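Local coordinates for protein SVS_variant_AS1 (Streptomyces sp. CWA1, PDB 6TJA) that probably cyclises geranylgeranyl diphosphate to the spirocyclic diterpene spiroviolene, as a class I terpene synthase reconstructed as an ancestor and then engineered, at residues A113-A119 against V127-Q131; Q145-F149 against A193-I197. One frame throughout, in Å; residues are numbered along the deposited sequence.

Contact 1. Residues A113-A119 against V127-Q131; sequences ALEAPSA and VPALQ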
ATOM      1  N   ALA A 113       5.503  11.845   1.504  1.00 28.41           N
ATOM      2  CA  ALA A 113       5.176  13.001   2.379  1.00 28.24           C
ATOM      3  C   ALA A 113       4.286  12.574   3.548  1.00 30.21           C
ATOM      4  O   ALA A 113       4.461  13.121   4.671  1.00 28.70           O
ATOM      5  CB  ALA A 113       4.506  14.077   1.563  1.00 29.02           C
ATOM      6  N   LEU A 114       3.346  11.656   3.294  1.00 29.45           N
ATOM      7  CA  LEU A 114       2.403  11.132   4.321  1.00 30.19           C
ATOM      8  C   LEU A 114       3.181  10.321   5.368  1.00 30.73           C
ATOM      9  O   LEU A 114       2.796  10.383   6.529  1.00 29.50           O
ATOM     10  CB  LEU A 114       1.329  10.277   3.641  1.00 28.54           C
ATOM     11  CG  LEU A 114       0.327   9.608   4.574  1.00 30.55           C
ATOM     12  CD1 LEU A 114      -0.402  10.638   5.451  1.00 29.90           C
ATOM     13  CD2 LEU A 114      -0.680   8.778   3.776  1.00 31.45           C
ATOM     14  N   GLU A 115       4.227   9.603   4.948  1.00 28.30           N
ATOM     15  CA  GLU A 115       4.994   8.652   5.789  1.00 31.10           C
ATOM     16  C   GLU A 115       6.220   9.322   6.424  1.00 31.31           C
ATOM     17  O   GLU A 115       6.686   8.802   7.429  1.00 34.81           O
ATOM     18  CB  GLU A 115       5.466   7.465   4.946  1.00 30.55           C
ATOM     19  CG  GLU A 115       4.302   6.665   4.406  1.00 31.36           C
ATOM     20  CD  GLU A 115       4.589   5.292   3.837  1.00 33.21           C
ATOM     21  OE1 GLU A 115       5.349   4.529   4.472  1.00 34.85           O
ATOM     22  OE2 GLU A 115       3.978   4.969   2.787  1.00 31.04           O
ATOM     23  N   ALA A 116       6.687  10.408   5.858  1.00 30.62           N
ATOM     24  CA  ALA A 116       7.859  11.099   6.326  1.00 34.50           C
ATOM     25  C   ALA A 116       7.616  12.571   6.515  1.00 34.42           C
ATOM     26  O   ALA A 116       7.493  13.280   5.583  1.00 38.43           O
ATOM     27  CB  ALA A 116       8.971  10.890   5.339  1.00 33.94           C
ATOM     28  N   PRO A 117       7.568  13.018   7.748  1.00 38.97           N
ATOM     29  CA  PRO A 117       7.340  14.408   8.129  1.00 40.78           C
ATOM     30  C   PRO A 117       8.439  15.343   7.681  1.00 37.95           C
ATOM     31  O   PRO A 117       8.170  16.488   7.508  1.00 36.30           O
ATOM     32  CB  PRO A 117       7.265  14.356   9.648  1.00 39.79           C
ATOM     33  CG  PRO A 117       7.031  12.968   9.978  1.00 42.23           C
ATOM     34  CD  PRO A 117       7.641  12.140   8.909  1.00 42.78           C
ATOM     35  N   SER A 118       9.639  14.836   7.485  1.00 36.58           N
ATOM     36  CA  SER A 118      10.791  15.661   7.021  1.00 37.57           C
ATOM     37  C   SER A 118      10.684  15.945   5.512  1.00 38.18           C
ATOM     38  O   SER A 118      11.366  16.862   5.019  1.00 39.59           O
ATOM     39  CB  SER A 118      12.109  15.021   7.383  1.00 35.80           C
ATOM     40  OG  SER A 118      12.195  13.683   6.912  1.00 38.27           O
ATOM     41  N   ALA A 119       9.829  15.217   4.805  1.00 38.62           N
ATOM     42  CA  ALA A 119       9.597  15.394   3.359  1.00 41.49           C
ATOM     43  C   ALA A 119       9.270  16.867   3.070  1.00 43.63           C
ATOM     44  O   ALA A 119       8.535  17.488   3.893  1.00 39.20           O
ATOM     45  CB  ALA A 119       8.488  14.473   2.897  1.00 39.96           C
ATOM     46  N   VAL A 127       0.672  19.000  -0.709  1.00 29.64           N
ATOM     47  CA  VAL A 127       1.560  18.196   0.182  1.00 31.10           C
ATOM     48  C   VAL A 127       1.557  18.780   1.596  1.00 32.36           C
ATOM     49  O   VAL A 127       1.304  18.023   2.527  1.00 32.15           O
ATOM     50  CB  VAL A 127       2.966  17.976  -0.402  1.00 31.88           C
ATOM     51  CG1 VAL A 127       4.015  17.705   0.667  1.00 33.19           C
ATOM     52  CG2 VAL A 127       2.929  16.859  -1.430  1.00 32.99           C
ATOM     53  N   PRO A 128       1.818  20.088   1.835  1.00 32.75           N
ATOM     54  CA  PRO A 128       1.838  20.621   3.200  1.00 36.09           C
ATOM     55  C   PRO A 128       0.502  20.396   3.935  1.00 33.82           C
ATOM     56  O   PRO A 128       0.529  19.990   5.079  1.00 33.57           O
ATOM     57  CB  PRO A 128       2.140  22.132   3.039  1.00 36.89           C
ATOM     58  CG  PRO A 128       2.802  22.215   1.660  1.00 36.83           C
ATOM     59  CD  PRO A 128       2.150  21.120   0.837  1.00 35.87           C
ATOM     60  N   ALA A 129      -0.622  20.586   3.247  1.00 31.70           N
ATOM     61  CA  ALA A 129      -1.977  20.278   3.764  1.00 33.85           C
ATOM     62  C   ALA A 129      -2.066  18.818   4.264  1.00 35.16           C
ATOM     63  O   ALA A 129      -2.541  18.606   5.419  1.00 31.38           O
ATOM     64  CB  ALA A 129      -2.993  20.577   2.688  1.00 34.13           C
ATOM     65  N   LEU A 130      -1.636  17.847   3.440  1.00 30.46           N
ATOM     66  CA  LEU A 130      -1.653  16.409   3.807  1.00 27.91           C
ATOM     67  C   LEU A 130      -0.773  16.213   5.031  1.00 26.78           C
ATOM     68  O   LEU A 130      -1.129  15.393   5.884  1.00 28.26           O
ATOM     69  CB  LEU A 130      -1.171  15.521   2.648  1.00 26.81           C
ATOM     70  CG  LEU A 130      -1.249  14.019   2.925  1.00 26.87           C
ATOM     71  CD1 LEU A 130      -2.689  13.605   3.244  1.00 28.20           C
ATOM     72  CD2 LEU A 130      -0.720  13.185   1.773  1.00 27.40           C
ATOM     73  N   GLN A 131       0.362  16.905   5.100  1.00 28.86           N
ATOM     74  CA  GLN A 131       1.348  16.696   6.194  1.00 29.15           C
ATOM     75  C   GLN A 131       0.769  17.199   7.522  1.00 28.31           C
ATOM     76  O   GLN A 131       1.130  16.619   8.575  1.00 30.84           O
ATOM     77  CB  GLN A 131       2.683  17.347   5.850  1.00 29.51           C
ATOM     78  CG  GLN A 131       3.482  16.541   4.836  1.00 31.27           C
ATOM     79  CD  GLN A 131       4.863  17.109   4.646  1.00 29.99           C
ATOM     80  OE1 GLN A 131       5.004  18.288   4.369  1.00 38.19           O
ATOM     81  NE2 GLN A 131       5.878  16.268   4.778  1.00 28.96           N
TER
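Gln131 reaches from helix 126-140 into the chain reversal that ends helix 100-115, in a helix-loop-helix connection of the all-helical terpene synthase fold. Its amide nitrogen is the centre of the contact. NE2 donates to Ala119 O at 3.1 Å, a nearly straight bond with an N-H...O angle of 164°. The acceptor lies in the Gln131 amide plane, whereas NE2 approaches from above the plane of the Ala119 carbonyl, 42° out of it. The same nitrogen makes a weak second bond, NE2 to Ala113 O, at 3.5 Å. Glutamine suits this place because one NH2 group can serve the helix end and the following loop together, and because its chain, extended beyond CG, spans the gap from the next helix.

The backbones come nearest where Leu114 CA and Gln131 CA are 6.0 Å apart. Alanines suit the places beside the amide: the small methyl of Ala113 fits against Val127 CG1 at 3.8 Å, and that of Ala119 lies next to Gln131 NE2. Leu114 CB rests on Leu130 CD2 at 4.0 Å. Both leucines are buried, and each touches His153 of helix 143-169.

Behind this first shell stands the loop itself. Helical geometry is lost at Ala116, and Pro117, four residues after Ala113, has no N-H to give to Ala113 O, so the weak bond from Gln131 NE2 probably makes up in part for the missing helical partner. Arg138 attends similarly to Leu114 O. On the outer side of the loop, Ser118 OG bonds to Pro348 O of the second subunit. A type I turn from Ala116 to Ala119 presents the last carbonyl to Gln131, and its closing bond runs from Ala119 N to Ala116 O at 3.1 Å.

Contact 2. Residues Q145-F149 against A193-I197; sequences QVRRF and AMLEI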
ATOM      1  N   GLN A 145      -2.498   2.569  14.128  1.00 28.09           N
ATOM      2  CA  GLN A 145      -3.664   3.118  13.392  1.00 29.03           C
ATOM      3  C   GLN A 145      -3.160   4.004  12.252  1.00 27.75           C
ATOM      4  O   GLN A 145      -3.746   3.933  11.158  1.00 24.91           O
ATOM      5  CB  GLN A 145      -4.582   3.911  14.309  1.00 28.53           C
ATOM      6  CG  GLN A 145      -5.281   3.057  15.352  1.00 30.62           C
ATOM      7  CD  GLN A 145      -5.948   3.953  16.369  1.00 33.74           C
ATOM      8  OE1 GLN A 145      -5.313   4.857  16.930  1.00 33.53           O
ATOM      9  NE2 GLN A 145      -7.243   3.742  16.566  1.00 28.66           N
ATOM     10  N   VAL A 146      -2.121   4.802  12.504  1.00 26.92           N
ATOM     11  CA  VAL A 146      -1.477   5.646  11.456  1.00 26.32           C
ATOM     12  C   VAL A 146      -1.003   4.739  10.300  1.00 27.23           C
ATOM     13  O   VAL A 146      -1.265   5.091   9.135  1.00 26.22           O
ATOM     14  CB  VAL A 146      -0.365   6.537  12.028  1.00 24.72           C
ATOM     15  CG1 VAL A 146       0.459   7.189  10.937  1.00 23.31           C
ATOM     16  CG2 VAL A 146      -0.938   7.608  12.951  1.00 27.30           C
ATOM     17  N   ARG A 147      -0.413   3.580  10.577  1.00 27.72           N
ATOM     18  CA  ARG A 147       0.084   2.710   9.488  1.00 28.85           C
ATOM     19  C   ARG A 147      -1.105   2.129   8.729  1.00 26.73           C
ATOM     20  O   ARG A 147      -1.007   2.005   7.510  1.00 28.91           O
ATOM     21  CB  ARG A 147       0.989   1.596  10.004  1.00 32.93           C
ATOM     22  CG  ARG A 147       2.377   2.064  10.414  1.00 40.40           C
ATOM     23  CD  ARG A 147       3.183   2.800   9.355  1.00 39.83           C
ATOM     24  NE  ARG A 147       3.686   1.956   8.285  1.00 41.44           N
ATOM     25  CZ  ARG A 147       4.286   2.420   7.189  1.00 42.60           C
ATOM     26  NH1 ARG A 147       4.425   3.725   7.017  1.00 41.84           N
ATOM     27  NH2 ARG A 147       4.748   1.577   6.279  1.00 43.36           N
ATOM     28  N   ARG A 148      -2.181   1.781   9.422  1.00 26.14           N
ATOM     29  CA  ARG A 148      -3.411   1.290   8.766  1.00 27.08           C
ATOM     30  C   ARG A 148      -3.867   2.370   7.780  1.00 26.06           C
ATOM     31  O   ARG A 148      -4.208   1.989   6.646  1.00 23.94           O
ATOM     32  CB  ARG A 148      -4.475   0.905   9.797  1.00 28.14           C
ATOM     33  CG  ARG A 148      -4.108  -0.313  10.637  1.00 27.92           C
ATOM     34  CD  ARG A 148      -5.121  -0.596  11.735  1.00 27.84           C
ATOM     35  NE  ARG A 148      -4.751  -1.736  12.557  1.00 29.04           N
ATOM     36  CZ  ARG A 148      -5.464  -2.228  13.580  1.00 27.58           C
ATOM     37  NH1 ARG A 148      -6.637  -1.711  13.913  1.00 28.25           N
ATOM     38  NH2 ARG A 148      -5.017  -3.275  14.244  1.00 23.87           N
ATOM     39  N   PHE A 149      -3.788   3.654   8.160  1.00 24.23           N
ATOM     40  CA  PHE A 149      -4.246   4.777   7.295  1.00 25.52           C
ATOM     41  C   PHE A 149      -3.291   4.940   6.094  1.00 25.95           C
ATOM     42  O   PHE A 149      -3.763   5.037   4.921  1.00 23.08           O
ATOM     43  CB  PHE A 149      -4.413   6.092   8.058  1.00 24.77           C
ATOM     44  CG  PHE A 149      -4.835   7.209   7.140  1.00 24.93           C
ATOM     45  CD1 PHE A 149      -6.145   7.306   6.703  1.00 25.36           C
ATOM     46  CD2 PHE A 149      -3.899   8.098   6.619  1.00 25.29           C
ATOM     47  CE1 PHE A 149      -6.521   8.278   5.782  1.00 25.01           C
ATOM     48  CE2 PHE A 149      -4.279   9.075   5.707  1.00 25.53           C
ATOM     49  CZ  PHE A 149      -5.585   9.163   5.295  1.00 25.30           C
ATOM     50  N   ALA A 193     -10.624   3.674   6.890  1.00 25.96           N
ATOM     51  CA  ALA A 193      -9.461   3.451   7.786  1.00 28.34           C
ATOM     52  C   ALA A 193      -9.343   4.623   8.772  1.00 27.45           C
ATOM     53  O   ALA A 193      -8.530   4.504   9.666  1.00 29.86           O
ATOM     54  CB  ALA A 193      -8.166   3.283   6.996  1.00 27.83           C
ATOM     55  N   MET A 194     -10.081   5.725   8.591  1.00 26.50           N
ATOM     56  CA  MET A 194     -10.116   6.850   9.569  1.00 26.70           C
ATOM     57  C   MET A 194     -11.182   6.646  10.661  1.00 25.91           C
ATOM     58  O   MET A 194     -11.197   7.461  11.582  1.00 28.18           O
ATOM     59  CB  MET A 194     -10.418   8.175   8.882  1.00 27.39           C
ATOM     60  CG  MET A 194      -9.382   8.586   7.887  1.00 27.56           C
ATOM     61  SD  MET A 194      -9.684  10.280   7.467  1.00 26.23           S
ATOM     62  CE  MET A 194     -11.184  10.197   6.497  1.00 24.36           C
ATOM     63  N   LEU A 195     -12.019   5.626  10.617  1.00 25.73           N
ATOM     64  CA  LEU A 195     -13.028   5.396  11.645  1.00 24.15           C
ATOM     65  C   LEU A 195     -12.443   5.278  13.048  1.00 27.57           C
ATOM     66  O   LEU A 195     -12.861   5.926  13.934  1.00 28.60           O
ATOM     67  CB  LEU A 195     -13.896   4.191  11.328  1.00 22.33           C
ATOM     68  CG  LEU A 195     -14.979   4.255  10.265  1.00 21.88           C
ATOM     69  CD1 LEU A 195     -15.543   2.920   9.834  1.00 20.10           C
ATOM     70  CD2 LEU A 195     -16.088   5.221  10.604  1.00 23.45           C
ATOM     71  N   GLU A 196     -11.441   4.444  13.179  1.00 29.65           N
ATOM     72  CA  GLU A 196     -10.718   4.177  14.384  1.00 32.79           C
ATOM     73  C   GLU A 196     -10.095   5.417  14.969  1.00 30.68           C
ATOM     74  O   GLU A 196     -10.028   5.585  16.140  1.00 31.49           O
ATOM     75  CB  GLU A 196      -9.569   3.287  13.991  1.00 38.19           C
ATOM     76  CG  GLU A 196      -9.665   1.905  14.469  1.00 39.15           C
ATOM     77  CD  GLU A 196      -8.343   1.251  14.448  1.00 38.59           C
ATOM     78  OE1 GLU A 196      -7.848   0.936  13.392  1.00 35.76           O
ATOM     79  OE2 GLU A 196      -7.818   1.034  15.511  1.00 38.10           O
ATOM     80  N   ILE A 197      -9.577   6.238  14.088  1.00 28.83           N
ATOM     81  CA  ILE A 197      -8.887   7.515  14.422  1.00 28.81           C
ATOM     82  C   ILE A 197      -9.935   8.506  14.946  1.00 28.42           C
ATOM     83  O   ILE A 197      -9.657   9.183  15.941  1.00 27.82           O
ATOM     84  CB  ILE A 197      -8.077   8.021  13.212  1.00 28.82           C
ATOM     85  CG1 ILE A 197      -6.969   7.018  12.849  1.00 29.98           C
ATOM     86  CG2 ILE A 197      -7.512   9.399  13.482  1.00 25.63           C
ATOM     87  CD1 ILE A 197      -6.172   7.387  11.638  1.00 31.04           C
TER
HETATM   88  O   HOH W   1      -6.419   3.935  11.074  1.00 26.41           O
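Gln145 and Arg148, one helical turn apart on helix 143-169, hold the carboxylate of Glu196. The glutamate's CB lies 3.5 Å from Gln145 NE2, and CG passes the same nitrogen. The extended chain then delivers the carboxylate between two donors. OE2 accepts from Gln145 NE2 at 3.0 Å, met from well above the carboxylate plane, and also from Val203 N. OE1 forms a salt bridge with Arg148 NH1 at 3.0 Å; it lies at the guanidinium edge, while NH1 also comes from above the carboxylate plane, 38° out of it. The N-H groups of Gln145, Arg148 and Val203 would probably favour the ionised carboxylate. Arg148 is itself steadied by Val203 O and Asp205, and Gln145 OE1 by Thr142 N.

Beneath the polar layer a water oxygen lies 2.7 Å from Gln145 O and within similar reach of Ala193 O, and can link the two carbonyls. The small Ala193 admits a close approach, its CA 5.4 Å from Phe149 CA. Phe149 runs alongside Met194, its ring carried there by a chi1 of 178° that sets CG trans to N: CE1 meets Met194 CG at 3.6 Å, and the sulfur makes an oblique Met-aromatic contact. Ile197 CD1 reaches Phe149 CB.

The apolar side is buried against two more helices: Met194 and Ile197 touch Thr76 of helix 70-91 and Phe137 of helix 126-140, and Phe137 also meets the Phe149 ring edge-to-face.

How the contacts relate
Contact 1 joins helix 126-140 to the helix before it, and contact 2 joins the next helix, 143-169, to the short helix 195-199, so the two follow in series along the chain. Their centres are about 16 Å apart, yet they touch: Glu115 OE1 forms a salt bridge with Arg147 NH1 at 2.8 Å, and Leu114 CD2 packs on Phe149 CE2 at 4.1 Å. Both approach the second subunit, through Ser118 and Arg147. Both also pack on helix 70-91, which probably carries the aspartate-rich metal-binding motif. A PEG molecule, probably from the crystallisation liquor, lies about 4 Å from the side chain of Glu196 and does not by itself mark a substrate site.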